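Paenibacillus xanthan lyase (Paenibacillus, PDB 6F2P) catalyses, as a family 8 polysaccharide lyase, the eliminative release of terminal mannose residues from the side chains of xanthan. Local coordinates at residues A[646-651]-A[657-662]; A[485-488]-A[493-496]; A[687-692]-A[729-734]; A[629-632]-A[636-639]. One frame throughout, in Å; residues are numbered along the deposited sequence.

Contact 1 of 4, residues A[646-651]-A[657-662]. With CA (calcium ion), chain B.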
loop_
_atom_site.group_PDB
_atom_site.type_symbol
_atom_site.label_atom_id
_atom_site.label_comp_id
_atom_site.label_asym_id
_atom_site.label_seq_id
_atom_site.Cartn_x
_atom_site.Cartn_y
_atom_site.Cartn_z
ATOM N N ALA A 646 -12.045 5.773 14.748
ATOM C CA ALA A 646 -11.655 6.571 13.592
ATOM C C ALA A 646 -10.778 7.733 14.000
ATOM O O ALA A 646 -10.805 8.171 15.153
ATOM C CB ALA A 646 -12.888 7.087 12.853
ATOM N N GLN A 647 -10.020 8.244 13.040
ATOM C CA GLN A 647 -9.159 9.391 13.269
ATOM C C GLN A 647 -9.322 10.302 12.073
ATOM O O GLN A 647 -9.070 9.902 10.937
ATOM C CB GLN A 647 -7.691 8.957 13.427
ATOM C CG GLN A 647 -7.458 8.102 14.662
ATOM C CD GLN A 647 -6.070 7.526 14.732
ATOM O OE1 GLN A 647 -5.703 6.653 13.938
ATOM N NE2 GLN A 647 -5.280 8.003 15.690
ATOM N N ALA A 648 -9.764 11.525 12.315
ATOM C CA ALA A 648 -10.103 12.398 11.206
ATOM C C ALA A 648 -9.658 13.837 11.439
ATOM O O ALA A 648 -9.775 14.372 12.549
ATOM C CB ALA A 648 -11.592 12.329 10.921
ATOM N N VAL A 649 -9.128 14.440 10.378
ATOM C CA VAL A 649 -8.646 15.810 10.405
ATOM C C VAL A 649 -9.108 16.539 9.145
ATOM O O VAL A 649 -9.071 15.985 8.040
ATOM C CB VAL A 649 -7.107 15.853 10.492
ATOM C CG1 VAL A 649 -6.584 17.299 10.403
ATOM C CG2 VAL A 649 -6.634 15.179 11.759
ATOM N N LYS A 650 -9.564 17.773 9.323
ATOM C CA LYS A 650 -9.947 18.626 8.206
ATOM C C LYS A 650 -9.062 19.871 8.185
ATOM O O LYS A 650 -8.896 20.534 9.199
ATOM C CB LYS A 650 -11.427 19.020 8.308
ATOM C CG LYS A 650 -11.854 20.141 7.346
ATOM C CD LYS A 650 -13.366 20.168 7.135
ATOM C CE LYS A 650 -13.768 21.157 6.025
ATOM N NZ LYS A 650 -15.218 21.046 5.628
ATOM N N GLU A 651 -8.474 20.165 7.034
ATOM C CA GLU A 651 -7.761 21.419 6.851
ATOM C C GLU A 651 -8.776 22.409 6.305
ATOM O O GLU A 651 -9.234 22.264 5.173
ATOM C CB GLU A 651 -6.612 21.236 5.866
ATOM C CG GLU A 651 -5.407 22.134 6.120
ATOM C CD GLU A 651 -5.512 23.498 5.440
ATOM O OE1 GLU A 651 -4.554 24.287 5.578
ATOM O OE2 GLU A 651 -6.535 23.783 4.772
ATOM N N THR A 657 -10.402 16.931 3.773
ATOM C CA THR A 657 -10.565 16.138 4.984
ATOM C C THR A 657 -9.949 14.768 4.773
ATOM O O THR A 657 -10.116 14.165 3.719
ATOM C CB THR A 657 -12.054 15.960 5.348
ATOM O OG1 THR A 657 -12.727 17.231 5.314
ATOM C CG2 THR A 657 -12.196 15.343 6.720
ATOM N N GLY A 658 -9.215 14.284 5.769
ATOM C CA GLY A 658 -8.681 12.934 5.735
ATOM C C GLY A 658 -9.274 12.126 6.876
ATOM O O GLY A 658 -9.411 12.629 7.999
ATOM N N ILE A 659 -9.643 10.877 6.598
ATOM C CA ILE A 659 -10.207 10.009 7.625
ATOM C C ILE A 659 -9.677 8.583 7.543
ATOM O O ILE A 659 -9.680 7.984 6.473
ATOM C CB ILE A 659 -11.724 9.891 7.487
ATOM C CG1 ILE A 659 -12.381 11.271 7.361
ATOM C CG2 ILE A 659 -12.291 9.087 8.656
ATOM C CD1 ILE A 659 -13.876 11.217 7.106
ATOM N N ASN A 660 -9.239 8.036 8.676
ATOM C CA ASN A 660 -8.949 6.613 8.765
ATOM C C ASN A 660 -10.026 5.880 9.577
ATOM O O ASN A 660 -10.304 6.241 10.721
ATOM C CB ASN A 660 -7.567 6.369 9.370
ATOM C CG ASN A 660 -6.427 6.811 8.450
ATOM O OD1 ASN A 660 -6.566 6.821 7.224
ATOM N ND2 ASN A 660 -5.286 7.169 9.047
ATOM N N PHE A 661 -10.633 4.863 8.968
ATOM C CA PHE A 661 -11.627 4.020 9.624
ATOM C C PHE A 661 -11.005 2.689 10.056
ATOM O O PHE A 661 -10.494 1.935 9.220
ATOM C CB PHE A 661 -12.780 3.727 8.667
ATOM C CG PHE A 661 -13.656 4.910 8.373
ATOM C CD1 PHE A 661 -14.689 5.254 9.231
ATOM C CD2 PHE A 661 -13.470 5.663 7.226
ATOM C CE1 PHE A 661 -15.516 6.341 8.959
ATOM C CE2 PHE A 661 -14.290 6.745 6.948
ATOM C CZ PHE A 661 -15.315 7.080 7.815
ATOM N N TRP A 662 -11.076 2.391 11.351
ATOM C CA TRP A 662 -10.363 1.246 11.925
ATOM C C TRP A 662 -11.156 -0.058 12.033
ATOM O O TRP A 662 -10.570 -1.124 12.238
ATOM C CB TRP A 662 -9.803 1.615 13.301
ATOM C CG TRP A 662 -8.732 2.650 13.228
ATOM C CD1 TRP A 662 -8.810 3.943 13.652
ATOM C CD2 TRP A 662 -7.418 2.486 12.680
ATOM N NE1 TRP A 662 -7.626 4.595 13.407
ATOM C CE2 TRP A 662 -6.754 3.721 12.813
ATOM C CE3 TRP A 662 -6.735 1.412 12.099
ATOM C CZ2 TRP A 662 -5.442 3.912 12.382
ATOM C CZ3 TRP A 662 -5.434 1.604 11.675
ATOM C CH2 TRP A 662 -4.802 2.845 11.814
HETATM CA CA CA B . -2.361 24.690 5.737
#
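Ala-646 begins the pairing opposite Phe-661, its CA 3.2 Å from Asn-660 O in a CA-H...O contact while its CB reaches the Phe-661 ring obliquely. Gln-647 then forms a hydrogen-bonded pair with Asn-660, the Asn-660 N to Gln-647 O bond measuring 2.9 Å. On the opposite face of the sheet from Ala-646, the Gln-647 side chain sets off beside its own backbone N (chi1 -65°) and carries OE1 to the edge of the Trp-662 indole. There Trp-662 NE1 donates to Gln-647 OE1 across 2.9 Å, but the bond is bent, 134° at the hydrogen, and the donor stands above the carbonyl plane of the amide. Ser-485 OG is a second partner of this OE1, and also of Asn-660 ND2; Gln-647 NE2 is held by Asn-642 and Lys-483. A leucine in place of Trp-662 would probably leave Gln-647 OE1 without its indole donor and the amide less firmly set. Next, Ala-648 CB packs on Ile-659 CG1 at 3.8 Å. Val-649 and Gly-658 are bonded in both directions, and Gly-658 N to Val-649 O is 2.8 Å. Lys-650 passes its aliphatic chain across Thr-657, with CD 3.5 Å from Thr-657 OG1. Glu-651, the last residue of the strand, binds calcium through OE1 at 2.2 Å, in a site shared with Gln-636, Asp-490, Asp-491 and Glu-492. The whole is an antiparallel beta hairpin of the C-terminal beta-sandwich domain.

Contact 2 of 4, residues A[485-488]-A[493-496]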
loop_
_atom_site.group_PDB
_atom_site.type_symbol
_atom_site.label_atom_id
_atom_site.label_comp_id
_atom_site.label_asym_id
_atom_site.label_seq_id
_atom_site.Cartn_x
_atom_site.Cartn_y
_atom_site.Cartn_z
ATOM N N SER A 485 -1.980 7.841 12.940
ATOM C CA SER A 485 -2.419 8.379 11.661
ATOM C C SER A 485 -1.653 9.645 11.317
ATOM O O SER A 485 -1.279 10.417 12.194
ATOM C CB SER A 485 -3.926 8.655 11.679
ATOM O OG SER A 485 -4.667 7.449 11.782
ATOM N N TRP A 486 -1.415 9.851 10.032
ATOM C CA TRP A 486 -0.734 11.054 9.588
ATOM C C TRP A 486 -1.586 11.769 8.536
ATOM O O TRP A 486 -2.212 11.127 7.690
ATOM C CB TRP A 486 0.662 10.716 9.061
ATOM C CG TRP A 486 1.560 10.074 10.091
ATOM C CD1 TRP A 486 2.437 10.709 10.934
ATOM C CD2 TRP A 486 1.669 8.674 10.385
ATOM N NE1 TRP A 486 3.079 9.787 11.733
ATOM C CE2 TRP A 486 2.630 8.532 11.412
ATOM C CE3 TRP A 486 1.050 7.527 9.877
ATOM C CZ2 TRP A 486 2.986 7.285 11.940
ATOM C CZ3 TRP A 486 1.399 6.288 10.409
ATOM C CH2 TRP A 486 2.363 6.180 11.432
ATOM N N PHE A 487 -1.642 13.096 8.623
ATOM C CA PHE A 487 -2.503 13.887 7.747
ATOM C C PHE A 487 -1.663 14.989 7.154
ATOM O O PHE A 487 -1.257 15.919 7.845
ATOM C CB PHE A 487 -3.695 14.454 8.522
ATOM C CG PHE A 487 -4.511 13.397 9.219
ATOM C CD1 PHE A 487 -4.081 12.849 10.420
ATOM C CD2 PHE A 487 -5.704 12.941 8.664
ATOM C CE1 PHE A 487 -4.819 11.867 11.057
ATOM C CE2 PHE A 487 -6.455 11.959 9.297
ATOM C CZ PHE A 487 -6.012 11.423 10.499
ATOM N N MET A 488 -1.388 14.866 5.867
ATOM C CA MET A 488 -0.357 15.669 5.239
ATOM C C MET A 488 -0.964 16.635 4.234
ATOM O O MET A 488 -1.461 16.211 3.196
ATOM C CB MET A 488 0.650 14.727 4.580
ATOM C CG MET A 488 1.377 13.856 5.601
ATOM S SD MET A 488 1.834 12.195 5.065
ATOM C CE MET A 488 0.284 11.315 5.217
ATOM N N ILE A 493 1.719 18.873 8.818
ATOM C CA ILE A 493 1.431 17.457 8.996
ATOM C C ILE A 493 0.777 17.248 10.351
ATOM O O ILE A 493 1.322 17.648 11.377
ATOM C CB ILE A 493 2.699 16.596 8.941
ATOM C CG1 ILE A 493 3.365 16.720 7.573
ATOM C CG2 ILE A 493 2.357 15.148 9.236
ATOM C CD1 ILE A 493 4.707 17.387 7.622
ATOM N N VAL A 494 -0.401 16.642 10.364
ATOM C CA VAL A 494 -1.036 16.338 11.634
ATOM C C VAL A 494 -0.794 14.873 11.958
ATOM O O VAL A 494 -1.004 13.999 11.110
ATOM C CB VAL A 494 -2.548 16.628 11.613
ATOM C CG1 VAL A 494 -3.171 16.301 12.966
ATOM C CG2 VAL A 494 -2.810 18.085 11.231
ATOM N N ALA A 495 -0.341 14.612 13.180
ATOM C CA ALA A 495 -0.109 13.251 13.647
ATOM C C ALA A 495 -1.044 12.940 14.811
ATOM O O ALA A 495 -1.089 13.685 15.794
ATOM C CB ALA A 495 1.350 13.070 14.066
ATOM N N LEU A 496 -1.794 11.847 14.689
ATOM C CA LEU A 496 -2.732 11.446 15.724
ATOM C C LEU A 496 -2.470 10.026 16.180
ATOM O O LEU A 496 -2.118 9.156 15.381
ATOM C CB LEU A 496 -4.166 11.514 15.210
ATOM C CG LEU A 496 -4.730 12.848 14.729
ATOM C CD1 LEU A 496 -6.217 12.683 14.469
ATOM C CD2 LEU A 496 -4.470 13.954 15.742
#
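Val-494 O is approached by three groups of the facing strand. Phe-487 N donates to it at 2.7 Å, the bond bent to 143° at the hydrogen; Trp-486 CA makes a CA-H...O contact with it at 3.3 Å; and Phe-487 CD1 brings the edge of its ring to the same oxygen at 3.4 Å. The return bond, Val-494 N to Phe-487 O, is straighter at 167°. Further along, Ser-485 and Leu-496 form a second hydrogen-bonded pair, joined in both directions. These pairs make an antiparallel beta hairpin in the large sheet of the super-sandwich domain, flanked by strands 466-474 and 613-621. Phe-487, Val-494 and Leu-496 share one of its faces. With CG beside the backbone N (chi1 -56°), the Phe-487 ring leans over the partner strand, where CE1 meets Leu-496 CD1 at 3.8 Å and the two side chains run at about a right angle; CB meanwhile touches Val-494 CB. Replacing Phe-487 by an alanine would probably leave Leu-496 CD1 without its aromatic neighbour and open a gap toward Val-649 and Val-468. The other face carries smaller contacts: Trp-486 CD1 lies 4.1 Å from Ala-495 CB, and Met-488 CG meets both branches of Ile-493, CG1 and CG2. Strand 380-385 covers that side, with Leu-384 against Trp-486 and Phe-382 against Met-488 and Ile-493.

Contact 3 of 4, residues A[687-692]-A[729-734]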
loop_
_atom_site.group_PDB
_atom_site.type_symbol
_atom_site.label_atom_id
_atom_site.label_comp_id
_atom_site.label_asym_id
_atom_site.label_seq_id
_atom_site.Cartn_x
_atom_site.Cartn_y
_atom_site.Cartn_z
ATOM N N SER A 687 -18.346 24.103 -6.484
ATOM C CA SER A 687 -18.974 23.402 -7.600
ATOM C C SER A 687 -18.936 21.868 -7.540
ATOM O O SER A 687 -19.679 21.203 -8.256
ATOM C CB SER A 687 -18.368 23.877 -8.920
ATOM O OG SER A 687 -17.009 23.488 -9.019
ATOM N N ASP A 688 -18.080 21.295 -6.701
ATOM C CA ASP A 688 -17.961 19.838 -6.683
ATOM C C ASP A 688 -17.443 19.254 -5.377
ATOM O O ASP A 688 -16.953 19.963 -4.493
ATOM C CB ASP A 688 -17.099 19.348 -7.849
ATOM C CG ASP A 688 -15.761 20.069 -7.938
ATOM O OD1 ASP A 688 -15.030 20.116 -6.925
ATOM O OD2 ASP A 688 -15.443 20.593 -9.024
ATOM N N PHE A 689 -17.550 17.938 -5.276
ATOM C CA PHE A 689 -17.140 17.223 -4.086
ATOM C C PHE A 689 -16.462 15.938 -4.526
ATOM O O PHE A 689 -17.067 15.112 -5.215
ATOM C CB PHE A 689 -18.358 16.899 -3.236
ATOM C CG PHE A 689 -18.030 16.555 -1.830
ATOM C CD1 PHE A 689 -17.526 15.309 -1.509
ATOM C CD2 PHE A 689 -18.235 17.475 -0.819
ATOM C CE1 PHE A 689 -17.218 14.991 -0.197
ATOM C CE2 PHE A 689 -17.931 17.167 0.487
ATOM C CZ PHE A 689 -17.424 15.924 0.801
ATOM N N GLU A 690 -15.201 15.771 -4.138
ATOM C CA GLU A 690 -14.450 14.594 -4.546
ATOM C C GLU A 690 -14.077 13.721 -3.352
ATOM O O GLU A 690 -13.732 14.222 -2.278
ATOM C CB GLU A 690 -13.210 15.006 -5.327
ATOM C CG GLU A 690 -12.333 13.846 -5.710
ATOM C CD GLU A 690 -11.057 14.281 -6.398
ATOM O OE1 GLU A 690 -10.786 15.499 -6.456
ATOM O OE2 GLU A 690 -10.328 13.395 -6.882
ATOM N N ILE A 691 -14.162 12.411 -3.542
ATOM C CA ILE A 691 -13.812 11.464 -2.493
ATOM C C ILE A 691 -12.797 10.427 -2.974
ATOM O O ILE A 691 -12.935 9.858 -4.058
ATOM C CB ILE A 691 -15.052 10.740 -1.966
ATOM C CG1 ILE A 691 -16.059 11.748 -1.422
ATOM C CG2 ILE A 691 -14.664 9.736 -0.883
ATOM C CD1 ILE A 691 -17.387 11.720 -2.133
ATOM N N SER A 692 -11.769 10.195 -2.169
ATOM C CA SER A 692 -10.779 9.170 -2.477
ATOM C C SER A 692 -10.841 8.067 -1.428
ATOM O O SER A 692 -10.838 8.346 -0.227
ATOM C CB SER A 692 -9.380 9.771 -2.519
ATOM O OG SER A 692 -8.423 8.815 -2.946
ATOM N N PRO A 729 -30.945 12.916 -1.382
ATOM C CA PRO A 729 -30.465 14.064 -0.602
ATOM C C PRO A 729 -29.029 13.897 -0.083
ATOM O O PRO A 729 -28.437 14.875 0.377
ATOM C CB PRO A 729 -31.443 14.111 0.571
ATOM C CG PRO A 729 -31.791 12.679 0.791
ATOM C CD PRO A 729 -31.845 12.056 -0.589
ATOM N N THR A 730 -28.481 12.686 -0.145
ATOM C CA THR A 730 -27.083 12.471 0.237
ATOM C C THR A 730 -26.328 11.611 -0.772
ATOM O O THR A 730 -26.915 10.729 -1.414
ATOM C CB THR A 730 -26.958 11.836 1.641
ATOM O OG1 THR A 730 -27.698 10.609 1.690
ATOM C CG2 THR A 730 -27.490 12.769 2.700
ATOM N N MET A 731 -25.029 11.871 -0.915
ATOM C CA MET A 731 -24.178 11.073 -1.798
ATOM C C MET A 731 -23.998 9.656 -1.263
ATOM O O MET A 731 -23.704 9.461 -0.088
ATOM C CB MET A 731 -22.819 11.739 -1.994
ATOM C CG MET A 731 -22.835 12.868 -2.997
ATOM S SD MET A 731 -21.389 13.939 -2.881
ATOM C CE MET A 731 -21.881 15.112 -1.619
ATOM N N LYS A 732 -24.200 8.668 -2.125
ATOM C CA LYS A 732 -24.002 7.276 -1.746
ATOM C C LYS A 732 -23.292 6.537 -2.862
ATOM O O LYS A 732 -23.677 6.654 -4.019
ATOM C CB LYS A 732 -25.338 6.587 -1.445
ATOM C CG LYS A 732 -26.006 7.054 -0.162
ATOM C CD LYS A 732 -27.221 6.192 0.197
ATOM C CE LYS A 732 -27.731 6.537 1.596
ATOM N NZ LYS A 732 -28.960 5.791 1.989
ATOM N N PHE A 733 -22.251 5.785 -2.519
ATOM C CA PHE A 733 -21.604 4.919 -3.499
ATOM C C PHE A 733 -20.941 3.723 -2.848
ATOM O O PHE A 733 -20.917 3.622 -1.623
ATOM C CB PHE A 733 -20.600 5.694 -4.357
ATOM C CG PHE A 733 -19.420 6.237 -3.599
ATOM C CD1 PHE A 733 -19.515 7.431 -2.896
ATOM C CD2 PHE A 733 -18.197 5.575 -3.625
ATOM C CE1 PHE A 733 -18.414 7.944 -2.208
ATOM C CE2 PHE A 733 -17.091 6.081 -2.938
ATOM C CZ PHE A 733 -17.202 7.262 -2.229
ATOM N N LYS A 734 -20.426 2.809 -3.669
ATOM C CA LYS A 734 -19.649 1.676 -3.169
ATOM C C LYS A 734 -18.426 1.479 -4.046
ATOM O O LYS A 734 -18.416 1.898 -5.197
ATOM C CB LYS A 734 -20.483 0.391 -3.122
ATOM C CG LYS A 734 -20.941 -0.106 -4.480
ATOM C CD LYS A 734 -21.907 -1.284 -4.377
ATOM C CE LYS A 734 -22.366 -1.709 -5.764
ATOM N NZ LYS A 734 -23.353 -2.817 -5.740
#
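Two layers of a beta sandwich meet here: strand 688-694 belongs to the seven-stranded sheet, strand 731-736 to the five-stranded sheet that faces it, and between them the interior is filled by side chains alone. The separation is that of stacked sheets, with the CA atoms of Phe-689 and Met-731 9.6 Å apart and those of Ile-691 and Phe-733 10.2 Å apart, so no backbone bond joins the two segments. Each strand sends two apolar residues inward. Met-731 bends at its last torsion (chi3 -86°) and lays its terminal methyl over one face of the Phe-689 ring, displaced toward the rim, with CE 4.1 Å from Phe-689 CG. Its SD stands 4.9 Å from the centroid of the Phe-689 ring, 38° off the normal, an oblique Met-aromatic contact. Beside it the roles of ring and aliphatic chain are exchanged. Phe-733 has CG between its backbone N and carbonyl carbon (chi1 65°), and from there the far end of the ring reaches Ile-691. Ile-691 CG2 touches CZ of Phe-733 at 3.8 Å, near the ring plane and so at its edge, while CD1 of Ile-691 lies 3.9 Å from CE1 of Phe-733. Phe-749 and Val-747 of strand 744-750 add to the filling beside Met-731 and Phe-733. With no hydrogen bond or charge crossing the interface, cohesion here rests on dispersion and on the fit of shapes, and at this point the spacing of the sheets is probably set by the size and shape of these four side chains.

Contact 4 of 4, residues A[629-632]-A[636-639]. With CA (calcium ion), chain B.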
loop_
_atom_site.group_PDB
_atom_site.type_symbol
_atom_site.label_atom_id
_atom_site.label_comp_id
_atom_site.label_asym_id
_atom_site.label_seq_id
_atom_site.Cartn_x
_atom_site.Cartn_y
_atom_site.Cartn_z
ATOM N N ALA A 629 3.302 30.393 16.596
ATOM C CA ALA A 629 2.365 30.926 17.570
ATOM C C ALA A 629 1.062 31.311 16.874
ATOM O O ALA A 629 -0.035 30.989 17.344
ATOM C CB ALA A 629 2.968 32.127 18.265
ATOM N N SER A 630 1.190 31.983 15.736
ATOM C CA SER A 630 0.022 32.456 15.000
ATOM C C SER A 630 -0.883 31.295 14.579
ATOM O O SER A 630 -2.106 31.378 14.692
ATOM C CB SER A 630 0.459 33.279 13.790
ATOM O OG SER A 630 -0.659 33.668 13.017
ATOM N N TYR A 631 -0.269 30.210 14.114
ATOM C CA TYR A 631 -0.999 29.002 13.745
ATOM C C TYR A 631 -1.713 28.421 14.959
ATOM O O TYR A 631 -2.865 28.007 14.865
ATOM C CB TYR A 631 -0.045 27.964 13.147
ATOM C CG TYR A 631 -0.705 26.781 12.454
ATOM C CD1 TYR A 631 -1.218 25.712 13.182
ATOM C CD2 TYR A 631 -0.773 26.715 11.065
ATOM C CE1 TYR A 631 -1.806 24.619 12.546
ATOM C CE2 TYR A 631 -1.359 25.628 10.419
ATOM C CZ TYR A 631 -1.874 24.585 11.163
ATOM O OH TYR A 631 -2.460 23.507 10.521
ATOM N N ALA A 632 -1.037 28.396 16.102
ATOM C CA ALA A 632 -1.634 27.827 17.306
ATOM C C ALA A 632 -2.884 28.587 17.730
ATOM O O ALA A 632 -3.835 27.992 18.230
ATOM C CB ALA A 632 -0.631 27.784 18.431
ATOM N N GLN A 636 -5.258 26.035 11.133
ATOM C CA GLN A 636 -5.876 25.774 9.845
ATOM C C GLN A 636 -6.376 24.327 9.763
ATOM O O GLN A 636 -6.856 23.898 8.714
ATOM C CB GLN A 636 -4.892 26.048 8.710
ATOM C CG GLN A 636 -4.115 27.348 8.834
ATOM C CD GLN A 636 -2.960 27.406 7.862
ATOM O OE1 GLN A 636 -2.779 26.506 7.051
ATOM N NE2 GLN A 636 -2.163 28.458 7.945
ATOM N N ILE A 637 -6.260 23.576 10.860
ATOM C CA ILE A 637 -6.790 22.208 10.907
ATOM C C ILE A 637 -7.778 22.011 12.056
ATOM O O ILE A 637 -7.701 22.693 13.077
ATOM C CB ILE A 637 -5.672 21.139 11.016
ATOM C CG1 ILE A 637 -4.868 21.334 12.302
ATOM C CG2 ILE A 637 -4.762 21.163 9.788
ATOM C CD1 ILE A 637 -5.207 20.339 13.391
ATOM N N SER A 638 -8.702 21.071 11.887
ATOM C CA SER A 638 -9.627 20.721 12.958
ATOM C C SER A 638 -9.724 19.218 13.111
ATOM O O SER A 638 -10.067 18.505 12.175
ATOM C CB SER A 638 -11.003 21.319 12.707
ATOM O OG SER A 638 -10.908 22.729 12.735
ATOM N N ILE A 639 -9.404 18.730 14.298
ATOM C CA ILE A 639 -9.451 17.304 14.531
ATOM C C ILE A 639 -10.897 16.939 14.810
ATOM O O ILE A 639 -11.479 17.384 15.796
ATOM C CB ILE A 639 -8.493 16.898 15.668
ATOM C CG1 ILE A 639 -7.047 17.159 15.227
ATOM C CG2 ILE A 639 -8.668 15.442 16.034
ATOM C CD1 ILE A 639 -6.040 17.131 16.347
HETATM CA CA CA B . -2.361 24.690 5.737
#
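Gln-636 passes its side chain over the rim of the Tyr-631 ring at CE2, Gln-636 CD lying 3.5 Å from Tyr-631 CE2, with ring and amide planes turned 45° apart. The same glutamine binds calcium through OE1 at 2.3 Å, and the ring therefore borders a ligand of the metal. The extended chain of Gln-636 crosses the ring at about a right angle and brings OE1 to the metal. The start of the residue is covered as well: Gln-636 N sits over one face of the ring, 3.7 Å from Tyr-631 CZ and displaced toward the rim. At the ring's end, Tyr-631 OH touches Ile-637 CG2 at 3.4 Å, and Ile-637 CG1 lies near the ring plane at its edge. A first torsion of -168° swings the Tyr-631 ring out from the helix to meet Gln-636 and Ile-637. In the second shell, Tyr-631 OH is hydrogen-bonded to Glu-492 OE2, an oxygen that itself binds calcium. One aromatic side chain thus borders the glutamine and holds a carboxylate of the same site, which is completed by Asp-490, Asp-491 and Glu-651. Calcium would be expected to polarise the amide carbonyl of Gln-636. The contact spans the short turn from helix 625-633 into strand 637-642, an outermost strand of the seven-stranded sheet; Leu-620 and Val-618 of strand 613-621 lie against Tyr-631 and Ile-637, and Val-649 of strand 646-651 packs on Ile-637.

All four contacts are buried; contacts 2 and 3 are wholly so, while contact 1, at Lys-650 and Thr-657, and contact 4, at Gln-636, reach partly exposed residues. Contacts 1 and 2 are both hairpins laced by backbone bonds, yet they belong to different domains, which meet through Ser-485 and Val-649. Contact 3 works between sheets and is purely apolar. Contact 4 is a helix-to-strand turn without a hydrogen bond across it, where a ring borders a metal site. That site unites contacts 1 and 4, whose strands are neighbours in one sheet; contact 3 reaches the same sheet but touches neither. Backbone bonds thus join strands within sheets, and apolar packing joins the sheets themselves.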